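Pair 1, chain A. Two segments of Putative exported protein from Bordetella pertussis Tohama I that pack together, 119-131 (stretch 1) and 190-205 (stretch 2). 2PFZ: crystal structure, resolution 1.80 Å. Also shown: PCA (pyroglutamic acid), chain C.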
# COMPACT_ATOMS: atom_id res chain seq x y z
N TRP A 119 -1.32 4.75 0.10
CA TRP A 119 -1.28 4.95 -1.34
C TRP A 119 -2.58 5.68 -1.73
O TRP A 119 -3.55 5.66 -0.98
CB TRP A 119 -1.27 3.60 -2.06
CG TRP A 119 0.05 2.85 -2.06
CD1 TRP A 119 0.49 1.96 -1.12
CD2 TRP A 119 1.04 2.90 -3.08
NE1 TRP A 119 1.71 1.44 -1.49
CE2 TRP A 119 2.08 2.02 -2.69
CE3 TRP A 119 1.16 3.61 -4.27
CZ2 TRP A 119 3.22 1.82 -3.46
CZ3 TRP A 119 2.30 3.42 -5.04
CH2 TRP A 119 3.31 2.52 -4.64
N PRO A 120 -2.60 6.33 -2.91
CA PRO A 120 -3.84 6.97 -3.39
C PRO A 120 -5.00 5.98 -3.68
O PRO A 120 -4.79 4.76 -3.74
CB PRO A 120 -3.38 7.70 -4.65
CG PRO A 120 -1.83 7.88 -4.41
CD PRO A 120 -1.47 6.59 -3.82
N PRO A 121 -6.23 6.51 -3.79
CA PRO A 121 -7.40 5.65 -3.97
C PRO A 121 -7.31 4.78 -5.21
O PRO A 121 -6.87 5.24 -6.27
CB PRO A 121 -8.55 6.64 -4.07
CG PRO A 121 -8.06 7.84 -3.27
CD PRO A 121 -6.63 7.94 -3.70
N GLN A 122 -7.68 3.52 -5.05
CA GLN A 122 -7.39 2.52 -6.07
C GLN A 122 -8.44 2.45 -7.14
O GLN A 122 -9.63 2.27 -6.83
CB GLN A 122 -7.24 1.15 -5.44
CG GLN A 122 -6.19 1.15 -4.31
CD GLN A 122 -4.75 1.09 -4.78
OE1 GLN A 122 -3.98 2.06 -4.62
NE2 GLN A 122 -4.36 -0.03 -5.30
N GLY A 123 -7.99 2.52 -8.40
CA GLY A 123 -8.90 2.43 -9.54
C GLY A 123 -8.53 1.27 -10.42
O GLY A 123 -7.58 0.54 -10.12
N ILE A 124 -9.27 1.09 -11.50
CA ILE A 124 -9.07 -0.04 -12.40
C ILE A 124 -8.50 0.46 -13.68
O ILE A 124 -9.14 1.28 -14.36
CB ILE A 124 -10.40 -0.76 -12.77
CG1 ILE A 124 -11.26 -0.99 -11.53
CG2 ILE A 124 -10.08 -2.09 -13.49
CD1 ILE A 124 -12.76 -1.30 -11.86
N PHE A 125 -7.31 -0.03 -14.00
CA PHE A 125 -6.67 0.21 -15.30
C PHE A 125 -7.16 -0.87 -16.26
O PHE A 125 -6.95 -2.05 -16.00
CB PHE A 125 -5.14 0.10 -15.20
CG PHE A 125 -4.50 1.24 -14.43
CD1 PHE A 125 -4.18 2.45 -15.08
CD2 PHE A 125 -4.22 1.10 -13.07
CE1 PHE A 125 -3.57 3.52 -14.37
CE2 PHE A 125 -3.61 2.16 -12.34
CZ PHE A 125 -3.29 3.37 -12.99
N ALA A 126 -7.83 -0.48 -17.34
CA ALA A 126 -8.28 -1.44 -18.34
C ALA A 126 -8.37 -0.85 -19.76
O ALA A 126 -8.32 0.37 -19.96
CB ALA A 126 -9.63 -2.05 -17.92
N ASN A 127 -8.50 -1.73 -20.74
CA ASN A 127 -8.77 -1.31 -22.10
C ASN A 127 -10.24 -1.45 -22.44
O ASN A 127 -10.70 -0.89 -23.43
CB ASN A 127 -7.88 -2.07 -23.07
CG ASN A 127 -6.46 -1.55 -23.07
OD1 ASN A 127 -6.25 -0.34 -23.11
ND2 ASN A 127 -5.49 -2.45 -22.99
N ARG A 128 -10.95 -2.18 -21.58
CA ARG A 128 -12.37 -2.49 -21.69
C ARG A 128 -13.29 -1.42 -21.15
O ARG A 128 -12.92 -0.67 -20.23
CB ARG A 128 -12.71 -3.71 -20.81
CG ARG A 128 -12.47 -5.02 -21.43
CD ARG A 128 -12.96 -6.07 -20.47
NE ARG A 128 -12.47 -7.38 -20.88
CZ ARG A 128 -12.92 -8.53 -20.42
NH1 ARG A 128 -13.86 -8.57 -19.49
NH2 ARG A 128 -12.39 -9.65 -20.89
N ASP A 129 -14.50 -1.40 -21.68
CA ASP A 129 -15.57 -0.61 -21.08
C ASP A 129 -16.14 -1.35 -19.88
O ASP A 129 -16.59 -2.49 -20.00
CB ASP A 129 -16.64 -0.28 -22.12
CG ASP A 129 -16.24 0.91 -22.97
OD1 ASP A 129 -16.92 1.95 -22.87
OD2 ASP A 129 -15.24 0.84 -23.72
N ILE A 130 -16.08 -0.72 -18.71
CA ILE A 130 -16.54 -1.35 -17.48
C ILE A 130 -17.59 -0.46 -16.86
O ILE A 130 -17.26 0.58 -16.27
CB ILE A 130 -15.38 -1.59 -16.47
CG1 ILE A 130 -14.21 -2.34 -17.13
CG2 ILE A 130 -15.91 -2.33 -15.23
CD1 ILE A 130 -13.01 -2.64 -16.16
N LYS A 131 -18.85 -0.85 -17.01
CA LYS A 131 -19.96 -0.10 -16.46
C LYS A 131 -20.62 -0.89 -15.33
O LYS A 131 -21.43 -0.35 -14.58
CB LYS A 131 -20.95 0.26 -17.58
CG LYS A 131 -20.45 1.47 -18.41
CD LYS A 131 -21.10 1.57 -19.81
CE LYS A 131 -20.32 0.78 -20.88
NZ LYS A 131 -18.85 1.15 -20.97
N LYS A 190 4.59 3.96 -16.63
CA LYS A 190 4.09 4.36 -17.95
C LYS A 190 3.03 3.41 -18.49
O LYS A 190 3.10 2.97 -19.64
CB LYS A 190 5.26 4.51 -18.94
CG LYS A 190 6.17 5.66 -18.59
CD LYS A 190 6.75 6.31 -19.85
CE LYS A 190 8.07 5.69 -20.25
NZ LYS A 190 9.18 6.53 -19.74
N THR A 191 2.03 3.12 -17.64
CA THR A 191 0.91 2.21 -17.97
C THR A 191 0.10 2.72 -19.17
O THR A 191 -0.45 1.93 -19.93
CB THR A 191 0.01 1.99 -16.72
OG1 THR A 191 0.71 1.14 -15.82
CG2 THR A 191 -1.32 1.31 -17.06
N TYR A 192 0.09 4.04 -19.34
CA TYR A 192 -0.58 4.68 -20.47
C TYR A 192 -0.09 4.24 -21.86
O TYR A 192 -0.81 4.38 -22.86
CB TYR A 192 -0.50 6.20 -20.34
CG TYR A 192 0.90 6.76 -20.20
CD1 TYR A 192 1.40 7.14 -18.95
CD2 TYR A 192 1.73 6.93 -21.31
CE1 TYR A 192 2.69 7.67 -18.81
CE2 TYR A 192 3.01 7.47 -21.19
CZ TYR A 192 3.48 7.82 -19.94
OH TYR A 192 4.73 8.36 -19.83
N GLU A 193 1.13 3.70 -21.93
CA GLU A 193 1.63 3.15 -23.19
C GLU A 193 0.83 1.90 -23.64
O GLU A 193 0.69 1.64 -24.84
CB GLU A 193 3.13 2.87 -23.09
CG GLU A 193 3.96 4.14 -22.96
CD GLU A 193 5.45 3.88 -22.78
OE1 GLU A 193 5.83 2.74 -22.48
OE2 GLU A 193 6.24 4.84 -22.96
N TYR A 194 0.25 1.17 -22.68
CA TYR A 194 -0.34 -0.13 -22.95
C TYR A 194 -1.79 -0.25 -22.57
O TYR A 194 -2.52 -1.09 -23.11
CB TYR A 194 0.44 -1.21 -22.21
CG TYR A 194 1.88 -1.31 -22.64
CD1 TYR A 194 2.23 -1.98 -23.81
CD2 TYR A 194 2.89 -0.72 -21.89
CE1 TYR A 194 3.56 -2.07 -24.22
CE2 TYR A 194 4.22 -0.81 -22.29
CZ TYR A 194 4.54 -1.48 -23.45
OH TYR A 194 5.86 -1.57 -23.84
N ILE A 195 -2.21 0.57 -21.61
CA ILE A 195 -3.57 0.49 -21.08
C ILE A 195 -4.17 1.89 -21.09
O ILE A 195 -3.55 2.83 -20.60
CB ILE A 195 -3.57 -0.15 -19.66
CG1 ILE A 195 -2.92 -1.54 -19.69
CG2 ILE A 195 -4.96 -0.25 -19.11
CD1 ILE A 195 -2.70 -2.19 -18.32
N LYS A 196 -5.37 2.03 -21.63
CA LYS A 196 -5.91 3.34 -22.02
C LYS A 196 -6.96 3.98 -21.12
O LYS A 196 -7.33 5.13 -21.36
CB LYS A 196 -6.47 3.27 -23.44
CG LYS A 196 -5.64 3.99 -24.46
CD LYS A 196 -4.31 3.28 -24.67
CE LYS A 196 -3.24 4.29 -24.98
NZ LYS A 196 -2.03 3.59 -25.46
N LYS A 197 -7.48 3.25 -20.13
CA LYS A 197 -8.54 3.76 -19.26
C LYS A 197 -8.12 3.58 -17.81
O LYS A 197 -7.39 2.63 -17.49
CB LYS A 197 -9.88 3.02 -19.48
CG LYS A 197 -10.48 3.11 -20.91
CD LYS A 197 -11.67 2.18 -21.07
CE LYS A 197 -12.08 1.94 -22.55
NZ LYS A 197 -11.85 3.13 -23.41
N PHE A 198 -8.55 4.49 -16.95
CA PHE A 198 -8.48 4.31 -15.50
C PHE A 198 -9.84 4.72 -14.94
O PHE A 198 -10.22 5.89 -15.03
CB PHE A 198 -7.37 5.20 -14.91
CG PHE A 198 -7.26 5.15 -13.41
CD1 PHE A 198 -6.64 4.09 -12.78
CD2 PHE A 198 -7.70 6.23 -12.64
CE1 PHE A 198 -6.52 4.04 -11.37
CE2 PHE A 198 -7.59 6.21 -11.25
CZ PHE A 198 -6.98 5.13 -10.61
N TYR A 199 -10.57 3.74 -14.42
CA TYR A 199 -11.81 3.96 -13.70
C TYR A 199 -11.44 4.33 -12.26
O TYR A 199 -10.89 3.50 -11.53
CB TYR A 199 -12.65 2.69 -13.72
CG TYR A 199 -13.14 2.38 -15.12
CD1 TYR A 199 -14.35 2.89 -15.57
CD2 TYR A 199 -12.38 1.61 -16.00
CE1 TYR A 199 -14.78 2.64 -16.87
CE2 TYR A 199 -12.81 1.34 -17.29
CZ TYR A 199 -14.01 1.87 -17.71
OH TYR A 199 -14.46 1.62 -18.98
N ASP A 200 -11.75 5.57 -11.90
CA ASP A 200 -11.40 6.15 -10.61
C ASP A 200 -12.37 5.66 -9.52
O ASP A 200 -13.11 6.44 -8.91
CB ASP A 200 -11.47 7.68 -10.76
CG ASP A 200 -10.78 8.45 -9.62
OD1 ASP A 200 -9.95 7.88 -8.88
OD2 ASP A 200 -11.05 9.66 -9.53
N THR A 201 -12.33 4.35 -9.26
CA THR A 201 -13.25 3.75 -8.29
C THR A 201 -12.98 4.13 -6.84
O THR A 201 -13.87 3.95 -5.98
CB THR A 201 -13.29 2.21 -8.42
OG1 THR A 201 -11.97 1.66 -8.31
CG2 THR A 201 -13.89 1.83 -9.78
N GLU A 202 -11.76 4.59 -6.55
CA GLU A 202 -11.38 4.94 -5.18
C GLU A 202 -11.84 3.83 -4.23
O GLU A 202 -12.35 4.10 -3.12
CB GLU A 202 -11.95 6.32 -4.75
CG GLU A 202 -11.66 7.45 -5.74
CD GLU A 202 -12.01 8.83 -5.19
OE1 GLU A 202 -13.15 9.03 -4.71
OE2 GLU A 202 -11.11 9.71 -5.24
N ALA A 203 -11.59 2.59 -4.63
CA ALA A 203 -12.16 1.42 -3.96
C ALA A 203 -11.57 1.14 -2.59
O ALA A 203 -12.27 0.65 -1.69
CB ALA A 203 -12.08 0.15 -4.88
N TRP A 204 -10.28 1.46 -2.43
CA TRP A 204 -9.62 1.34 -1.13
C TRP A 204 -8.36 2.18 -1.20
O TRP A 204 -8.00 2.67 -2.27
CB TRP A 204 -9.33 -0.14 -0.76
CG TRP A 204 -8.30 -0.85 -1.58
CD1 TRP A 204 -6.95 -0.97 -1.29
CD2 TRP A 204 -8.52 -1.57 -2.79
NE1 TRP A 204 -6.31 -1.69 -2.29
CE2 TRP A 204 -7.26 -2.07 -3.22
CE3 TRP A 204 -9.66 -1.82 -3.57
CZ2 TRP A 204 -7.11 -2.83 -4.39
CZ3 TRP A 204 -9.52 -2.58 -4.75
CH2 TRP A 204 -8.24 -3.06 -5.15
N LEU A 205 -7.68 2.33 -0.06
CA LEU A 205 -6.42 3.03 -0.00
C LEU A 205 -5.45 2.15 0.80
O LEU A 205 -5.42 2.21 2.03
CB LEU A 205 -6.53 4.44 0.61
CG LEU A 205 -7.20 5.61 -0.16
CD1 LEU A 205 -8.72 5.45 -0.11
CD2 LEU A 205 -6.81 6.98 0.41
N PCA C . 0.65 0.77 -6.15
CA PCA C . 1.29 -0.44 -5.59
CB PCA C . 0.49 -1.00 -4.41
CG PCA C . -0.73 -0.10 -4.27
CD PCA C . -0.52 0.96 -5.31
OE PCA C . -1.26 1.95 -5.43
C PCA C . 1.28 -1.48 -6.69
O PCA C . 2.01 -2.48 -6.65
OXT PCA C . 0.50 -1.33 -7.64
O HOH W 1 -9.35 5.41 -7.83
O HOH W 2 -15.32 3.68 -20.90

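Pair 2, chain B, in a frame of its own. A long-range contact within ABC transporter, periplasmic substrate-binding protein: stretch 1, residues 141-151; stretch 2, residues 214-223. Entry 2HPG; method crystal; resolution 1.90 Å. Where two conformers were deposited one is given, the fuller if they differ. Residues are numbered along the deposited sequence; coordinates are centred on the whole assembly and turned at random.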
# COMPACT_ATOMS: atom_id res chain seq x y z
N TYR B 141 -3.23 6.98 4.85
CA TYR B 141 -4.36 7.43 4.03
C TYR B 141 -3.93 8.40 2.97
O TYR B 141 -3.14 9.31 3.22
CB TYR B 141 -5.42 8.12 4.89
CG TYR B 141 -6.07 7.18 5.82
CD1 TYR B 141 -7.17 6.43 5.42
CD2 TYR B 141 -5.53 6.94 7.07
CE1 TYR B 141 -7.75 5.54 6.27
CE2 TYR B 141 -6.11 6.06 7.92
CZ TYR B 141 -7.22 5.36 7.51
OH TYR B 141 -7.78 4.45 8.37
N ARG B 142 -4.54 8.22 1.81
CA ARG B 142 -4.31 9.07 0.67
C ARG B 142 -5.48 10.02 0.51
O ARG B 142 -6.64 9.66 0.79
CB ARG B 142 -4.11 8.21 -0.58
CG ARG B 142 -2.79 7.48 -0.50
CD ARG B 142 -2.63 6.35 -1.45
NE ARG B 142 -2.44 6.78 -2.84
CZ ARG B 142 -1.31 6.66 -3.55
NH1 ARG B 142 -0.22 6.14 -3.04
NH2 ARG B 142 -1.32 7.04 -4.82
N HIS B 143 -5.16 11.24 0.09
CA HIS B 143 -6.13 12.34 -0.02
C HIS B 143 -5.93 12.98 -1.38
O HIS B 143 -4.89 12.79 -1.98
CB HIS B 143 -5.86 13.38 1.09
CG HIS B 143 -5.96 12.82 2.48
ND1 HIS B 143 -7.09 12.20 2.95
CD2 HIS B 143 -5.05 12.79 3.49
CE1 HIS B 143 -6.88 11.79 4.20
NE2 HIS B 143 -5.65 12.16 4.55
N PHE B 144 -6.91 13.72 -1.88
CA PHE B 144 -6.75 14.39 -3.18
C PHE B 144 -5.84 15.62 -3.07
O PHE B 144 -5.97 16.37 -2.11
CB PHE B 144 -8.10 14.80 -3.73
CG PHE B 144 -8.89 13.65 -4.29
CD1 PHE B 144 -8.58 13.13 -5.52
CD2 PHE B 144 -9.90 13.08 -3.57
CE1 PHE B 144 -9.30 12.07 -6.05
CE2 PHE B 144 -10.63 12.03 -4.08
CZ PHE B 144 -10.31 11.52 -5.32
N VAL B 145 -4.98 15.83 -4.07
CA VAL B 145 -4.06 16.95 -4.11
C VAL B 145 -4.38 17.66 -5.42
O VAL B 145 -4.15 17.11 -6.49
CB VAL B 145 -2.57 16.55 -4.10
CG1 VAL B 145 -1.71 17.74 -3.54
CG2 VAL B 145 -2.32 15.28 -3.27
N THR B 146 -4.93 18.86 -5.32
CA THR B 146 -5.55 19.55 -6.46
C THR B 146 -5.38 21.08 -6.36
O THR B 146 -4.83 21.58 -5.39
CB THR B 146 -7.05 19.26 -6.46
OG1 THR B 146 -7.62 19.77 -5.24
CG2 THR B 146 -7.36 17.73 -6.58
N ASN B 147 -5.83 21.79 -7.39
CA ASN B 147 -5.91 23.26 -7.33
C ASN B 147 -7.38 23.72 -7.24
O ASN B 147 -7.70 24.87 -7.54
CB ASN B 147 -5.17 23.92 -8.51
CG ASN B 147 -3.68 24.03 -8.27
OD1 ASN B 147 -3.24 24.44 -7.19
ND2 ASN B 147 -2.90 23.65 -9.28
N LYS B 148 -8.23 22.81 -6.77
CA LYS B 148 -9.66 23.04 -6.58
C LYS B 148 -10.06 22.24 -5.36
O LYS B 148 -9.73 21.06 -5.27
CB LYS B 148 -10.41 22.54 -7.82
CG LYS B 148 -11.90 22.56 -7.72
CD LYS B 148 -12.53 21.88 -8.94
CE LYS B 148 -14.02 21.78 -8.80
NZ LYS B 148 -14.62 21.06 -9.97
N PRO B 149 -10.75 22.86 -4.37
CA PRO B 149 -11.16 22.07 -3.21
C PRO B 149 -12.11 20.93 -3.60
O PRO B 149 -12.95 21.13 -4.46
CB PRO B 149 -11.92 23.06 -2.33
CG PRO B 149 -11.81 24.37 -2.95
CD PRO B 149 -11.14 24.27 -4.26
N ILE B 150 -11.98 19.78 -2.95
CA ILE B 150 -12.82 18.61 -3.23
C ILE B 150 -13.59 18.30 -1.95
O ILE B 150 -13.01 17.88 -0.95
CB ILE B 150 -11.98 17.38 -3.69
CG1 ILE B 150 -11.12 17.71 -4.93
CG2 ILE B 150 -12.87 16.12 -3.89
CD1 ILE B 150 -11.87 18.27 -6.15
N ARG B 151 -14.90 18.56 -1.96
CA ARG B 151 -15.77 18.32 -0.81
C ARG B 151 -16.87 17.28 -1.07
O ARG B 151 -17.41 16.73 -0.12
CB ARG B 151 -16.46 19.61 -0.39
CG ARG B 151 -15.50 20.72 -0.01
CD ARG B 151 -16.23 21.89 0.58
NE ARG B 151 -15.29 22.92 1.04
CZ ARG B 151 -14.74 23.85 0.28
NH1 ARG B 151 -15.02 23.94 -1.01
NH2 ARG B 151 -13.91 24.73 0.82
N GLU B 214 4.44 23.29 -4.32
CA GLU B 214 4.79 24.39 -5.24
C GLU B 214 3.79 24.53 -6.39
O GLU B 214 3.66 25.60 -6.98
CB GLU B 214 6.18 24.17 -5.81
CG GLU B 214 7.32 24.18 -4.80
CD GLU B 214 7.69 25.56 -4.26
OE1 GLU B 214 7.06 26.55 -4.67
OE2 GLU B 214 8.64 25.65 -3.43
N VAL B 215 3.06 23.45 -6.71
CA VAL B 215 2.20 23.45 -7.92
C VAL B 215 0.75 23.05 -7.69
O VAL B 215 -0.09 23.21 -8.58
CB VAL B 215 2.84 22.59 -9.06
CG1 VAL B 215 3.98 23.35 -9.72
CG2 VAL B 215 3.31 21.17 -8.55
N LEU B 216 0.46 22.51 -6.50
CA LEU B 216 -0.88 22.17 -6.07
C LEU B 216 -1.13 22.84 -4.71
O LEU B 216 -0.28 22.83 -3.82
CB LEU B 216 -1.04 20.64 -5.98
CG LEU B 216 -0.88 19.82 -7.26
CD1 LEU B 216 -0.54 18.34 -6.93
CD2 LEU B 216 -2.17 19.89 -8.12
N LYS B 217 -2.31 23.43 -4.57
CA LYS B 217 -2.65 24.22 -3.38
C LYS B 217 -3.44 23.45 -2.33
O LYS B 217 -3.23 23.67 -1.13
CB LYS B 217 -3.43 25.48 -3.78
CG LYS B 217 -4.00 26.25 -2.59
CD LYS B 217 -4.48 27.62 -2.98
CE LYS B 217 -5.29 28.26 -1.83
NZ LYS B 217 -5.62 29.69 -2.11
N TYR B 218 -4.34 22.57 -2.76
CA TYR B 218 -5.29 21.93 -1.84
C TYR B 218 -5.05 20.46 -1.53
O TYR B 218 -4.85 19.64 -2.43
CB TYR B 218 -6.72 22.05 -2.37
CG TYR B 218 -7.22 23.46 -2.46
CD1 TYR B 218 -7.78 24.09 -1.36
CD2 TYR B 218 -7.12 24.18 -3.65
CE1 TYR B 218 -8.22 25.39 -1.42
CE2 TYR B 218 -7.57 25.48 -3.73
CZ TYR B 218 -8.11 26.07 -2.62
OH TYR B 218 -8.55 27.35 -2.68
N MSE B 219 -5.07 20.14 -0.24
CA MSE B 219 -5.17 18.77 0.23
C MSE B 219 -6.57 18.57 0.78
O MSE B 219 -6.92 19.18 1.79
CB MSE B 219 -4.13 18.51 1.32
CG MSE B 219 -3.82 17.05 1.49
SE MSE B 219 -2.30 16.54 0.41
CE MSE B 219 -2.01 14.77 1.19
N SER B 220 -7.38 17.76 0.10
CA SER B 220 -8.74 17.51 0.55
C SER B 220 -8.82 16.10 1.13
O SER B 220 -8.54 15.11 0.44
CB SER B 220 -9.74 17.64 -0.60
OG SER B 220 -9.51 18.80 -1.38
N GLU B 221 -9.19 16.02 2.42
CA GLU B 221 -9.01 14.82 3.21
C GLU B 221 -10.15 13.81 3.07
O GLU B 221 -10.85 13.48 4.04
CB GLU B 221 -8.78 15.18 4.67
CG GLU B 221 -7.43 15.86 4.93
CD GLU B 221 -7.14 15.96 6.39
OE1 GLU B 221 -8.10 15.90 7.18
OE2 GLU B 221 -5.97 16.14 6.77
N THR B 222 -10.28 13.30 1.85
CA THR B 222 -11.25 12.27 1.54
C THR B 222 -10.84 10.94 2.14
O THR B 222 -11.71 10.10 2.37
CB THR B 222 -11.40 12.08 0.05
OG1 THR B 222 -10.10 12.02 -0.55
CG2 THR B 222 -12.20 13.22 -0.58
N GLY B 223 -9.55 10.74 2.38
CA GLY B 223 -9.04 9.51 3.01
C GLY B 223 -9.54 8.25 2.29
O GLY B 223 -9.86 7.24 2.91
O HOH W 3 -7.41 18.60 -2.86

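Both pairs join two short antiparallel strands through three bridges. The strand directions make an angle of 158° in pair 1 and 146° in pair 2. Fourteen central residues superpose with an RMSD of 0.6 Å. The bridges match one for one: I124(A)–Y199(A) with F144(B)–S220(B), F125(A)–F198(A) with V145(B)–M219(B), and A126(A)–K197(A) with T146(B)–Y218(B). The first and third are hydrogen-bonded pairs in both proteins. In pair 1, Y199(A) N donates to I124(A) O at 2.8 Å. In pair 2, S220(B) N donates to F144(B) O at 3.0 Å.

The closest match of side chains is N127(A) with N147(B). Each asparagine follows the strand and ties down the loop before the opposing strand. N127(A) OD1 accepts from K196(A) N at 2.9 Å, and its ND2 donates to Y194(A) O at 3.3 Å. N147(B) OD1 accepts from K217(B) N at 3.0 Å, and its ND2 donates to V215(B) O at 2.9 Å. One amide thus serves two backbone groups in both proteins.

The sheet face carrying F125(A) and F198(A) is apolar. The rings meet obliquely, with F125(A) CZ 3.4 Å from F198(A) CD1. I195(A) adds to the packing, its CG2 3.9 Å from F125(A) CB. At this bridge pair 2 uses no aromatic side chains: V145(B) and M219(B) replace the two phenylalanines. V145(B) CG1 lies 3.6 Å from L216(B) CD1, and V145(B) CG2 lies 3.9 Å from SE of selenomethionine M219(B). L216(B) matches I195(A).

G123(A) matches H143(B). The glycine lets the backbone come close: its CA is 3.4 Å from F198(A) CE1 and 3.0 Å from Y199(A) O. An ideal CB there would clash with both residues. In pair 2 the matching histidine packs against the opposite stretch. E221(B) CG lies over its ring face, and H143(B) ND1 accepts from G223(B) N at 2.9 Å.

The other face carries Y199(A) in pair 1 and S220(B) in pair 2. These two positions match. The tyrosine ring lies beneath I130(A), whose CB is 4.1 Å from the ring centroid. I130(A) N donates to Y199(A) OH at 2.9 Å. The small serine also receives a backbone NH, as I150(B) N donates to S220(B) OG at 3.1 Å. Beside it, water 3 donates to F144(B) O at 2.8 Å and to T146(B) OG1 at 2.7 Å, and sits 2.6 Å from S220(B) OG. A small side chain and a water bring polar groups together here.

K197(A) matches Y218(B). The lysine chain runs along the loop, with its CD 3.2 Å from R128(A) O. The tyrosine instead offers a ring face to P149(B), whose CD lies 3.9 Å from the centroid. I124(A) matches F144(B), and T201(A) matches T222(B). I124(A) CD1 is 3.9 Å from T201(A) CG2, while F144(B) CD2 is 3.2 Å from T222(B) OG1. T201(A) OG1 also donates to Q122(A) O at 2.8 Å.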